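Local coordinates for sulfhydryl oxidase 1 (Homo sapiens, PDB 3LLK), which catalyses the oxidation of thiols to disulfides with oxygen as electron acceptor, using a bound flavin-adenine dinucleotide, at residues A[86-89]-A[90-94]; A[182-185]-A[186-189]; A[189-192]-A[193-197]. All coordinates share one frame; numbering follows the deposited sequence.

Contact 1 (A[86-89]-A[90-94]); sequences FKTA and LDDRK
Ala89 O is gripped twice by Arg93, by its backbone N at 3.2 Å and by NH1 of its side chain at 2.9 Å. The amide comes from above the carbonyl plane, whereas NH1 lies nearer that plane and meets the oxygen at the edge of the guanidinium group. Arg93 CG stands anti to its own carbonyl carbon (chi1 -66°), which folds the extended chain back over the last turn, beside Trp72 of helix 60-75. Two residues earlier, Lys87 bends at its last torsion and sets NZ 2.9 Å from Asp91 OD2, on the syn lone pair, in an i to i+4 salt bridge. Asp91 OD1 has a second cation, Arg28 of helix 16-30, so the carboxylate is shared between two positive groups. With an alanine here, Lys87 and Arg28 would probably lose their common counter-charge and the tie to helix 16-30 would weaken. On the buried side Leu90 lays its branch over one face of the Phe86 ring, with Leu90 CD1 3.9 Å from Phe86 CE2, and Leu27 packs against both. The helix ends in a Schellman motif, in which Lys94, with positive phi, is the C-prime residue and Lys94 N bonds to Asp91 O.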
loop_
_atom_site.group_PDB
_atom_site.type_symbol
_atom_site.label_atom_id
_atom_site.label_comp_id
_atom_site.label_asym_id
_atom_site.label_seq_id
_atom_site.Cartn_x
_atom_site.Cartn_y
_atom_site.Cartn_z
ATOM N N PHE A 86 14.839 -16.535 4.641
ATOM C CA PHE A 86 14.218 -15.249 4.956
ATOM C C PHE A 86 13.254 -15.432 6.138
ATOM O O PHE A 86 13.139 -14.558 6.992
ATOM C CB PHE A 86 13.454 -14.732 3.732
ATOM C CG PHE A 86 12.838 -13.356 3.912
ATOM C CD1 PHE A 86 13.639 -12.234 4.069
ATOM C CD2 PHE A 86 11.455 -13.187 3.856
ATOM C CE1 PHE A 86 13.078 -10.950 4.160
ATOM C CE2 PHE A 86 10.877 -11.910 3.946
ATOM C CZ PHE A 86 11.695 -10.790 4.096
ATOM N N LYS A 87 12.564 -16.571 6.183
ATOM C CA LYS A 87 11.620 -16.863 7.267
ATOM C C LYS A 87 12.354 -16.932 8.604
ATOM O O LYS A 87 11.833 -16.504 9.643
ATOM C CB LYS A 87 10.909 -18.197 7.031
ATOM C CG LYS A 87 10.085 -18.685 8.222
ATOM C CD LYS A 87 9.347 -19.973 7.899
ATOM C CE LYS A 87 8.614 -20.503 9.111
ATOM N NZ LYS A 87 9.573 -20.804 10.215
ATOM N N THR A 88 13.555 -17.503 8.570
ATOM C CA THR A 88 14.369 -17.625 9.766
ATOM C C THR A 88 14.756 -16.235 10.263
ATOM O O THR A 88 14.770 -15.992 11.470
ATOM C CB THR A 88 15.630 -18.467 9.487
ATOM O OG1 THR A 88 15.232 -19.800 9.135
ATOM C CG2 THR A 88 16.525 -18.527 10.713
ATOM N N ALA A 89 15.046 -15.323 9.334
ATOM C CA ALA A 89 15.419 -13.958 9.689
ATOM C C ALA A 89 14.237 -13.221 10.330
ATOM O O ALA A 89 14.414 -12.425 11.255
ATOM C CB ALA A 89 15.904 -13.204 8.447
ATOM N N LEU A 90 13.034 -13.484 9.823
ATOM C CA LEU A 90 11.820 -12.873 10.359
ATOM C C LEU A 90 11.581 -13.423 11.767
ATOM O O LEU A 90 11.307 -12.664 12.697
ATOM C CB LEU A 90 10.608 -13.203 9.476
ATOM C CG LEU A 90 10.593 -12.707 8.024
ATOM C CD1 LEU A 90 9.331 -13.194 7.338
ATOM C CD2 LEU A 90 10.658 -11.186 7.988
ATOM N N ASP A 91 11.692 -14.742 11.916
ATOM C CA ASP A 91 11.481 -15.390 13.211
ATOM C C ASP A 91 12.490 -14.877 14.237
ATOM O O ASP A 91 12.124 -14.590 15.372
ATOM C CB ASP A 91 11.611 -16.919 13.103
ATOM C CG ASP A 91 10.590 -17.538 12.155
ATOM O OD1 ASP A 91 9.553 -16.898 11.869
ATOM O OD2 ASP A 91 10.826 -18.685 11.704
ATOM N N ASP A 92 13.752 -14.754 13.828
ATOM C CA ASP A 92 14.803 -14.271 14.723
ATOM C C ASP A 92 14.525 -12.860 15.206
ATOM O O ASP A 92 14.896 -12.491 16.325
ATOM C CB ASP A 92 16.164 -14.292 14.031
ATOM C CG ASP A 92 16.725 -15.690 13.898
ATOM O OD1 ASP A 92 16.109 -16.630 14.447
ATOM O OD2 ASP A 92 17.782 -15.840 13.253
ATOM N N ARG A 93 13.868 -12.079 14.358
ATOM C CA ARG A 93 13.547 -10.704 14.691
ATOM C C ARG A 93 12.160 -10.576 15.318
ATOM O O ARG A 93 11.613 -9.482 15.428
ATOM C CB ARG A 93 13.703 -9.846 13.438
ATOM C CG ARG A 93 15.167 -9.803 13.007
ATOM C CD ARG A 93 15.409 -9.238 11.613
ATOM N NE ARG A 93 16.843 -9.200 11.328
ATOM C CZ ARG A 93 17.622 -10.276 11.190
ATOM N NH1 ARG A 93 17.113 -11.497 11.296
ATOM N NH2 ARG A 93 18.925 -10.128 10.976
ATOM N N LYS A 94 11.613 -11.715 15.733
ATOM C CA LYS A 94 10.313 -11.786 16.399
ATOM C C LYS A 94 9.158 -11.049 15.710
ATOM O O LYS A 94 8.381 -10.356 16.376
ATOM C CB LYS A 94 10.458 -11.256 17.840
ATOM C CG LYS A 94 11.623 -11.866 18.614
ATOM C CD LYS A 94 11.645 -11.435 20.082
ATOM C CE LYS A 94 10.423 -11.968 20.835
ATOM N NZ LYS A 94 10.540 -11.813 22.318
#

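Contact 2 (A[182-185]-A[186-189]); sequences VGSP and NAAV
Val182 turns its side chain onto the first turn of the helix that follows, and its CG1 methyl does the touching. That methyl stands anti to the backbone N (chi1 -175°), which brings it against the backbone between Ala187 and Ala188. Val182 CG1 lies 3.2 Å from Ala188 N and 3.3 Å from Ala188 CA, the latter tighter than ordinary carbon contact. The same methyl reaches both alanine side chains, at 3.6 Å from Ala188 CB and 3.8 Å from Ala187 CB, so one valine branch spans two neighbouring positions. Ser184 approaches Ala187 separately, through its hydroxyl. Its OG sits between its own backbone N and carbonyl carbon (chi1 60°), and from there Ser184 OG accepts a long hydrogen bond of 3.3 Å from Ala187 N. This is the N-cap bond of helix 185-203, and it supplies an acceptor to an amide of the first turn. Ser184 O takes the amide of Ala188, while Pro185, in the first position of the helix, accepts from Val189 N through its carbonyl.

Around this start, Val182 and Ala188 both meet Leu151 of helix 150-161. Pro185, Asn186 and Val189 pack on Ala134 of helix 118-134; Asn186 also bonds through OD1 to Lys247 of helix 239-249, where Val189 touches Leu243 and Leu246.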
loop_
_atom_site.group_PDB
_atom_site.type_symbol
_atom_site.label_atom_id
_atom_site.label_comp_id
_atom_site.label_asym_id
_atom_site.label_seq_id
_atom_site.Cartn_x
_atom_site.Cartn_y
_atom_site.Cartn_z
ATOM N N VAL A 182 4.980 11.080 -13.866
ATOM C CA VAL A 182 5.128 11.536 -12.491
ATOM C C VAL A 182 6.514 12.153 -12.287
ATOM O O VAL A 182 7.522 11.454 -12.349
ATOM C CB VAL A 182 4.970 10.364 -11.510
ATOM C CG1 VAL A 182 5.012 10.880 -10.085
ATOM C CG2 VAL A 182 3.679 9.621 -11.793
ATOM N N GLY A 183 6.562 13.456 -12.034
ATOM C CA GLY A 183 7.841 14.111 -11.846
ATOM C C GLY A 183 8.097 14.679 -10.465
ATOM O O GLY A 183 9.019 15.475 -10.288
ATOM N N SER A 184 7.294 14.290 -9.481
ATOM C CA SER A 184 7.488 14.788 -8.123
ATOM C C SER A 184 6.734 13.957 -7.092
ATOM O O SER A 184 5.815 13.205 -7.427
ATOM C CB SER A 184 7.028 16.240 -8.027
ATOM O OG SER A 184 5.657 16.340 -8.365
ATOM N N PRO A 185 7.120 14.079 -5.815
ATOM C CA PRO A 185 6.434 13.313 -4.770
ATOM C C PRO A 185 4.930 13.608 -4.764
ATOM O O PRO A 185 4.118 12.699 -4.640
ATOM C CB PRO A 185 7.134 13.775 -3.494
ATOM C CG PRO A 185 8.527 14.078 -3.975
ATOM C CD PRO A 185 8.259 14.827 -5.256
ATOM N N ASN A 186 4.558 14.877 -4.921
ATOM C CA ASN A 186 3.138 15.240 -4.927
ATOM C C ASN A 186 2.417 14.622 -6.114
ATOM O O ASN A 186 1.286 14.135 -5.986
ATOM C CB ASN A 186 2.948 16.759 -4.954
ATOM C CG ASN A 186 3.248 17.407 -3.616
ATOM O OD1 ASN A 186 3.176 16.766 -2.565
ATOM N ND2 ASN A 186 3.566 18.691 -3.647
ATOM N N ALA A 187 3.066 14.657 -7.273
ATOM C CA ALA A 187 2.495 14.072 -8.479
ATOM C C ALA A 187 2.299 12.572 -8.268
ATOM O O ALA A 187 1.309 12.000 -8.728
ATOM C CB ALA A 187 3.422 14.316 -9.674
ATOM N N ALA A 188 3.255 11.939 -7.588
ATOM C CA ALA A 188 3.183 10.504 -7.333
ATOM C C ALA A 188 1.974 10.205 -6.456
ATOM O O ALA A 188 1.280 9.205 -6.657
ATOM C CB ALA A 188 4.461 10.013 -6.658
ATOM N N VAL A 189 1.718 11.079 -5.490
ATOM C CA VAL A 189 0.568 10.904 -4.610
ATOM C C VAL A 189 -0.722 10.945 -5.426
ATOM O O VAL A 189 -1.599 10.092 -5.268
ATOM C CB VAL A 189 0.502 12.010 -3.532
ATOM C CG1 VAL A 189 -0.891 12.047 -2.897
ATOM C CG2 VAL A 189 1.558 11.749 -2.459
#

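Contact 3 (A[189-192]-A[193-197]); sequences VLWL and WSSHN. With FAD (flavin-adenine dinucleotide), chain D.
Ser195 OG sits over the centre of one face of the Trp191 indole, 3.1 Å above its plane, and this is the closely packed heart of the contact. Ser195 CB joins it with a CH-pi approach, 4.0 Å from the centroid of the Trp191 six-membered ring. Ser195 OG donates to Trp191 O at 2.9 Å, and Ser195 N reaches that oxygen from the opposite face of the carbonyl plane; two donors thus satisfy one buried oxygen. Trp191 NE1 is hydrogen-bonded to Ser178, and Met174 of helix 165-179 touches both Trp191 and Ser195. The partly exposed side, at Leu190 and Ser194, is looser in its side chains: Leu190 lies alongside the Trp193 ring, with a single close approach of 3.9 Å from Leu190 CD2 to Trp193 CE3. Toward the cofactor, Trp193 O accepts from FAD N6A at 2.9 Å, while His196, its CG anti to the backbone N (chi1 -172°), places one ring face over the adenine near C5A. His196 NE2 donates to FAD O2A at 2.8 Å, and ND1 is hydrogen-bonded to His127. One helical turn therefore reads the adenine amino group through a carbonyl and grips the diphosphate through an imidazole, holding the adenine end of the cofactor.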
loop_
_atom_site.group_PDB
_atom_site.type_symbol
_atom_site.label_atom_id
_atom_site.label_comp_id
_atom_site.label_asym_id
_atom_site.label_seq_id
_atom_site.Cartn_x
_atom_site.Cartn_y
_atom_site.Cartn_z
ATOM N N VAL A 189 1.718 11.079 -5.490
ATOM C CA VAL A 189 0.568 10.904 -4.610
ATOM C C VAL A 189 -0.722 10.945 -5.426
ATOM O O VAL A 189 -1.599 10.092 -5.268
ATOM C CB VAL A 189 0.502 12.010 -3.532
ATOM C CG1 VAL A 189 -0.891 12.047 -2.897
ATOM C CG2 VAL A 189 1.558 11.749 -2.459
ATOM N N LEU A 190 -0.825 11.942 -6.300
ATOM C CA LEU A 190 -2.007 12.117 -7.132
ATOM C C LEU A 190 -2.124 11.021 -8.175
ATOM O O LEU A 190 -3.223 10.626 -8.547
ATOM C CB LEU A 190 -1.969 13.481 -7.824
ATOM C CG LEU A 190 -2.133 14.705 -6.921
ATOM C CD1 LEU A 190 -1.892 15.974 -7.727
ATOM C CD2 LEU A 190 -3.531 14.713 -6.313
ATOM N N TRP A 191 -0.989 10.542 -8.664
ATOM C CA TRP A 191 -1.006 9.488 -9.672
ATOM C C TRP A 191 -1.631 8.214 -9.114
ATOM O O TRP A 191 -2.440 7.563 -9.780
ATOM C CB TRP A 191 0.407 9.151 -10.164
ATOM C CG TRP A 191 0.367 8.134 -11.275
ATOM C CD1 TRP A 191 0.228 8.389 -12.610
ATOM C CD2 TRP A 191 0.331 6.705 -11.138
ATOM N NE1 TRP A 191 0.099 7.217 -13.311
ATOM C CE2 TRP A 191 0.160 6.165 -12.436
ATOM C CE3 TRP A 191 0.421 5.830 -10.048
ATOM C CZ2 TRP A 191 0.078 4.791 -12.673
ATOM C CZ3 TRP A 191 0.340 4.456 -10.283
ATOM C CH2 TRP A 191 0.170 3.954 -11.591
ATOM N N LEU A 192 -1.233 7.845 -7.902
ATOM C CA LEU A 192 -1.751 6.626 -7.280
ATOM C C LEU A 192 -3.226 6.803 -6.951
ATOM O O LEU A 192 -4.028 5.881 -7.106
ATOM C CB LEU A 192 -0.977 6.308 -5.998
ATOM C CG LEU A 192 -1.218 4.912 -5.406
ATOM C CD1 LEU A 192 -0.859 3.846 -6.421
ATOM C CD2 LEU A 192 -0.390 4.751 -4.135
ATOM N N TRP A 193 -3.570 7.999 -6.490
ATOM C CA TRP A 193 -4.940 8.325 -6.135
ATOM C C TRP A 193 -5.879 8.178 -7.327
ATOM O O TRP A 193 -6.894 7.477 -7.247
ATOM C CB TRP A 193 -5.006 9.757 -5.602
ATOM C CG TRP A 193 -6.367 10.384 -5.679
ATOM C CD1 TRP A 193 -7.449 10.105 -4.893
ATOM C CD2 TRP A 193 -6.791 11.394 -6.603
ATOM N NE1 TRP A 193 -8.518 10.881 -5.269
ATOM C CE2 TRP A 193 -8.144 11.681 -6.317
ATOM C CE3 TRP A 193 -6.158 12.082 -7.646
ATOM C CZ2 TRP A 193 -8.883 12.631 -7.040
ATOM C CZ3 TRP A 193 -6.891 13.029 -8.368
ATOM C CH2 TRP A 193 -8.241 13.292 -8.059
ATOM N N SER A 194 -5.544 8.838 -8.433
ATOM C CA SER A 194 -6.395 8.769 -9.615
ATOM C C SER A 194 -6.364 7.384 -10.242
ATOM O O SER A 194 -7.368 6.931 -10.783
ATOM C CB SER A 194 -5.995 9.838 -10.645
ATOM O OG SER A 194 -4.698 9.620 -11.146
ATOM N N SER A 195 -5.222 6.706 -10.173
ATOM C CA SER A 195 -5.135 5.361 -10.732
ATOM C C SER A 195 -6.053 4.433 -9.930
ATOM O O SER A 195 -6.696 3.542 -10.481
ATOM C CB SER A 195 -3.693 4.842 -10.690
ATOM O OG SER A 195 -2.876 5.468 -11.678
ATOM N N HIS A 196 -6.122 4.655 -8.622
ATOM C CA HIS A 196 -6.978 3.841 -7.773
ATOM C C HIS A 196 -8.445 4.106 -8.154
ATOM O O HIS A 196 -9.265 3.184 -8.196
ATOM C CB HIS A 196 -6.705 4.178 -6.300
ATOM C CG HIS A 196 -7.387 3.266 -5.325
ATOM N ND1 HIS A 196 -7.098 3.277 -3.977
ATOM C CD2 HIS A 196 -8.349 2.327 -5.495
ATOM C CE1 HIS A 196 -7.852 2.384 -3.358
ATOM N NE2 HIS A 196 -8.622 1.796 -4.256
ATOM N N ASN A 197 -8.778 5.359 -8.459
ATOM C CA ASN A 197 -10.153 5.653 -8.840
ATOM C C ASN A 197 -10.524 5.029 -10.181
ATOM O O ASN A 197 -11.675 4.654 -10.404
ATOM C CB ASN A 197 -10.416 7.166 -8.836
ATOM C CG ASN A 197 -10.907 7.663 -7.471
ATOM O OD1 ASN A 197 -11.564 6.925 -6.738
ATOM N ND2 ASN A 197 -10.609 8.914 -7.140
HETATM P PA FAD D . -10.126 -0.603 -1.761
HETATM O O1A FAD D . -9.256 -1.750 -1.378
HETATM O O2A FAD D . -10.325 -0.168 -3.169
HETATM O O5B FAD D . -9.730 0.681 -0.951
HETATM C C5B FAD D . -9.038 0.699 0.300
HETATM C C4B FAD D . -9.570 1.956 0.938
HETATM O O4B FAD D . -8.676 3.011 0.491
HETATM C C3B FAD D . -11.032 2.449 1.009
HETATM O O3B FAD D . -11.850 1.843 2.009
HETATM C C2B FAD D . -10.807 3.890 1.106
HETATM O O2B FAD D . -10.660 4.388 2.400
HETATM C C1B FAD D . -9.505 4.169 0.340
HETATM N N9A FAD D . -9.559 4.536 -1.040
HETATM C C8A FAD D . -10.497 4.272 -2.073
HETATM N N7A FAD D . -10.248 4.803 -3.224
HETATM C C5A FAD D . -9.068 5.492 -2.973
HETATM C C6A FAD D . -8.310 6.316 -3.826
HETATM N N6A FAD D . -8.660 6.591 -5.089
HETATM N N1A FAD D . -7.167 6.932 -3.352
HETATM C C2A FAD D . -6.758 6.841 -2.057
HETATM N N3A FAD D . -7.509 6.023 -1.199
HETATM C C4A FAD D . -8.667 5.366 -1.722
HETATM N N1 FAD D . -9.577 -6.384 -7.934
HETATM C C2 FAD D . -10.288 -6.910 -8.992
HETATM O O2 FAD D . -11.300 -7.572 -8.709
HETATM N N3 FAD D . -9.711 -6.555 -10.204
HETATM C C4 FAD D . -8.554 -5.768 -10.433
HETATM O O4 FAD D . -8.135 -5.577 -11.621
HETATM C C4X FAD D . -7.914 -5.292 -9.306
HETATM N N5 FAD D . -6.678 -4.577 -9.421
HETATM C C5X FAD D . -5.902 -4.156 -8.309
HETATM C C6 FAD D . -4.647 -3.565 -8.555
HETATM C C7 FAD D . -3.886 -3.124 -7.436
HETATM C C7M FAD D . -2.535 -2.495 -7.781
HETATM C C8 FAD D . -4.371 -3.269 -6.102
HETATM C C8M FAD D . -3.736 -2.836 -4.796
HETATM C C9 FAD D . -5.602 -3.891 -5.897
HETATM C C9A FAD D . -6.414 -4.408 -6.940
HETATM N N10 FAD D . -7.742 -5.077 -6.966
HETATM C C10 FAD D . -8.445 -5.607 -8.016
HETATM C "C1'" FAD D . -8.446 -5.076 -5.722
HETATM C "C2'" FAD D . -9.362 -3.930 -5.416
HETATM O "O2'" FAD D . -8.797 -2.684 -5.893
HETATM C "C3'" FAD D . -9.775 -3.715 -3.992
HETATM O "O3'" FAD D . -8.624 -3.612 -3.163
HETATM C "C4'" FAD D . -10.806 -4.628 -3.350
HETATM O "O4'" FAD D . -11.885 -4.927 -4.285
HETATM C "C5'" FAD D . -11.341 -4.254 -2.036
HETATM O "O5'" FAD D . -12.082 -3.045 -2.219
HETATM P P FAD D . -12.520 -2.086 -1.080
HETATM O O1P FAD D . -13.861 -1.673 -1.495
HETATM O O2P FAD D . -12.435 -2.704 0.269
HETATM O O3P FAD D . -11.551 -0.800 -1.072
#

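Overall arrangement
Contacts 2 and 3 follow one another on helix 185-203 and share Val189; their centres lie about 10 Å apart, and they touch where Val182 CG2 packs 3.7 Å from Trp191 CG. Contact 2 starts the helix, with the Val189 side chain about 8 Å from the FAD, and contact 3 carries it into the cofactor pocket. Contact 1 closes the end of helix 83-92 on the opposite side of the chain's centre, away from the Erv1/Alr-family region that holds the other two; its centre is about 34 Å from the centres of contacts 2 and 3, with nearest atoms about 25 Å from contact 2 and about 21 Å from contact 3. Among the three, contact 3 alone supplies residues of the FAD pocket.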